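Local coordinates for NTF2-like Protein (PDB 3DMC), which is of unknown function but belongs to the SnoaL-like branch of the NTF2 superfamily, whose curved sheet and helices commonly enclose a pocket, at residues V91-D96 / R108-F113. Numbering follows the deposited sequence. Where two conformers were deposited one is given.
Sequences VFEFRD and RVAVSF
Val109 O takes a nearly straight hydrogen bond from Phe94 N, 2.9 Å away, and lies 3.5 Å from Glu93 CA, which adds a weaker CA-H donor. Val109 N returns a bond to Phe94 O, and Phe92 and Val111 repeat the exchange, giving two hydrogen-bonded pairs of the antiparallel beta hairpin of strands 89-100 and 103-116. The hairpin belongs to the curved sheet of the NTF2-like fold and illustrates how alternation along a strand gives the two faces different work.

The face bearing Phe92, Phe94, Val109 and Val111 turns to helix 9-27. Phe94 CG sits between the backbone N and carbonyl carbon (chi1 68°). The ring lies alongside Val109, whose CB rests over one face, toward the rim, 3.5 Å from Phe94 CZ, in a CH-pi contact. Val111 CG1 comes to the edge of the same ring, 3.9 Å from Phe94 CE1. The side chains of Phe92 and Phe113 cross at about a right angle, their ring planes 52° apart; Phe18 of the helix stacks on Phe92.

The face with Val91, Glu93, Ala110 and Ser112 belongs to the dimer interface. Glu93 is buried, yet both carboxylate oxygens have partners on the second subunit: OE1 forms a salt bridge with Arg124 and a hydrogen bond with Tyr126 OH, and OE2 a hydrogen bond with Ser112 OG of that subunit. At one end Arg95 and Arg108 run side by side despite like charge, with Arg95 NE 4.5 Å from Arg108 NH2. Asn134 O accepts a bond from each NE, which probably eases the repulsion, and Arg95 NH1 is hydrogen-bonded to Ser79 OG on strand 75-85. Toward the other end, Val91 CG2 lies 3.6 Å from Ser112 OG, a hydroxyl already held by Glu93 OE2 of the second subunit.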
loop_
_atom_site.group_PDB
_atom_site.type_symbol
_atom_site.label_atom_id
_atom_site.label_comp_id
_atom_site.label_asym_id
_atom_site.label_seq_id
_atom_site.Cartn_x
_atom_site.Cartn_y
_atom_site.Cartn_z
ATOM N N VAL A 91 1.324 0.297 8.196
ATOM C CA VAL A 91 0.587 0.642 6.966
ATOM C C VAL A 91 -0.884 0.682 7.300
ATOM O O VAL A 91 -1.415 -0.195 7.994
ATOM C CB VAL A 91 0.773 -0.403 5.818
ATOM C CG1 VAL A 91 -0.018 -0.020 4.538
ATOM C CG2 VAL A 91 2.246 -0.619 5.459
ATOM N N PHE A 92 -1.487 1.751 6.814
ATOM C CA PHE A 92 -2.907 2.045 6.931
ATOM C C PHE A 92 -3.519 1.943 5.541
ATOM O O PHE A 92 -3.172 2.701 4.660
ATOM C CB PHE A 92 -3.077 3.472 7.474
ATOM C CG PHE A 92 -2.539 3.656 8.856
ATOM C CD1 PHE A 92 -1.173 3.999 9.053
ATOM C CD2 PHE A 92 -3.360 3.511 9.967
ATOM C CE1 PHE A 92 -0.677 4.158 10.316
ATOM C CE2 PHE A 92 -2.846 3.683 11.238
ATOM C CZ PHE A 92 -1.514 3.995 11.409
ATOM N N GLU A 93 -4.452 1.009 5.386
ATOM C CA GLU A 93 -5.205 0.854 4.163
ATOM C C GLU A 93 -6.585 1.427 4.449
ATOM O O GLU A 93 -7.335 0.921 5.321
ATOM C CB GLU A 93 -5.336 -0.607 3.742
ATOM C CG GLU A 93 -4.051 -1.287 3.322
ATOM C CD GLU A 93 -4.276 -2.745 2.983
ATOM O OE1 GLU A 93 -5.127 -3.001 2.078
ATOM O OE2 GLU A 93 -3.612 -3.605 3.616
ATOM N N PHE A 94 -6.906 2.464 3.690
ATOM C CA PHE A 94 -8.134 3.240 3.924
ATOM C C PHE A 94 -8.880 3.671 2.646
ATOM O O PHE A 94 -8.381 3.553 1.518
ATOM C CB PHE A 94 -7.886 4.421 4.882
ATOM C CG PHE A 94 -6.998 5.502 4.320
ATOM C CD1 PHE A 94 -5.618 5.475 4.491
ATOM C CD2 PHE A 94 -7.550 6.566 3.621
ATOM C CE1 PHE A 94 -4.828 6.478 3.971
ATOM C CE2 PHE A 94 -6.760 7.555 3.100
ATOM C CZ PHE A 94 -5.393 7.519 3.271
ATOM N N ARG A 95 -10.102 4.153 2.863
ATOM C CA ARG A 95 -10.968 4.686 1.784
ATOM C C ARG A 95 -11.273 6.118 2.141
ATOM O O ARG A 95 -11.520 6.421 3.324
ATOM C CB ARG A 95 -12.276 3.858 1.643
ATOM C CG ARG A 95 -12.081 2.412 1.156
ATOM C CD ARG A 95 -13.273 1.493 1.391
ATOM N NE ARG A 95 -14.467 2.081 0.758
ATOM C CZ ARG A 95 -15.426 2.738 1.420
ATOM N NH1 ARG A 95 -15.357 2.884 2.740
ATOM N NH2 ARG A 95 -16.467 3.256 0.759
ATOM N N ASP A 96 -11.177 7.011 1.150
ATOM C CA ASP A 96 -11.397 8.416 1.410
ATOM C C ASP A 96 -12.255 9.075 0.344
ATOM O O ASP A 96 -12.545 8.513 -0.738
ATOM C CB ASP A 96 -10.086 9.169 1.699
ATOM C CG ASP A 96 -9.146 9.289 0.501
ATOM O OD1 ASP A 96 -9.464 8.787 -0.600
ATOM O OD2 ASP A 96 -8.061 9.906 0.708
ATOM N N ARG A 108 -9.037 4.701 -2.826
ATOM C CA ARG A 108 -8.450 3.746 -1.929
ATOM C C ARG A 108 -6.978 4.119 -1.861
ATOM O O ARG A 108 -6.367 4.492 -2.868
ATOM C CB ARG A 108 -8.628 2.289 -2.392
ATOM C CG ARG A 108 -10.047 1.747 -2.252
ATOM C CD ARG A 108 -10.161 0.288 -2.518
ATOM N NE ARG A 108 -11.427 -0.211 -1.967
ATOM C CZ ARG A 108 -11.568 -1.385 -1.368
ATOM N NH1 ARG A 108 -10.530 -2.200 -1.215
ATOM N NH2 ARG A 108 -12.757 -1.748 -0.925
ATOM N N VAL A 109 -6.465 4.110 -0.638
ATOM C CA VAL A 109 -5.102 4.551 -0.370
ATOM C C VAL A 109 -4.447 3.651 0.643
ATOM O O VAL A 109 -5.068 3.148 1.557
ATOM C CB VAL A 109 -5.069 6.005 0.156
ATOM C CG1 VAL A 109 -3.617 6.550 0.182
ATOM C CG2 VAL A 109 -5.991 6.917 -0.674
ATOM N N ALA A 110 -3.146 3.476 0.467
ATOM C CA ALA A 110 -2.327 2.922 1.511
ATOM C C ALA A 110 -1.230 3.925 1.821
ATOM O O ALA A 110 -0.526 4.380 0.953
ATOM C CB ALA A 110 -1.724 1.589 1.103
ATOM N N VAL A 111 -1.146 4.309 3.080
ATOM C CA VAL A 111 -0.003 5.086 3.543
ATOM C C VAL A 111 0.758 4.294 4.589
ATOM O O VAL A 111 0.194 3.709 5.517
ATOM C CB VAL A 111 -0.363 6.491 4.080
ATOM C CG1 VAL A 111 -1.142 7.301 3.009
ATOM C CG2 VAL A 111 -1.108 6.416 5.419
ATOM N N SER A 112 2.065 4.322 4.399
ATOM C CA SER A 112 3.020 3.580 5.184
ATOM C C SER A 112 3.909 4.577 5.933
ATOM O O SER A 112 4.415 5.513 5.334
ATOM C CB SER A 112 3.860 2.704 4.238
ATOM O OG SER A 112 4.780 1.907 4.944
ATOM N N PHE A 113 3.995 4.409 7.247
ATOM C CA PHE A 113 4.908 5.231 8.074
ATOM C C PHE A 113 6.040 4.357 8.634
ATOM O O PHE A 113 5.802 3.207 9.053
ATOM C CB PHE A 113 4.190 5.807 9.339
ATOM C CG PHE A 113 2.978 6.674 9.075
ATOM C CD1 PHE A 113 2.806 7.349 7.905
ATOM C CD2 PHE A 113 2.045 6.894 10.096
ATOM C CE1 PHE A 113 1.699 8.165 7.687
ATOM C CE2 PHE A 113 0.961 7.702 9.887
ATOM C CZ PHE A 113 0.791 8.361 8.679
#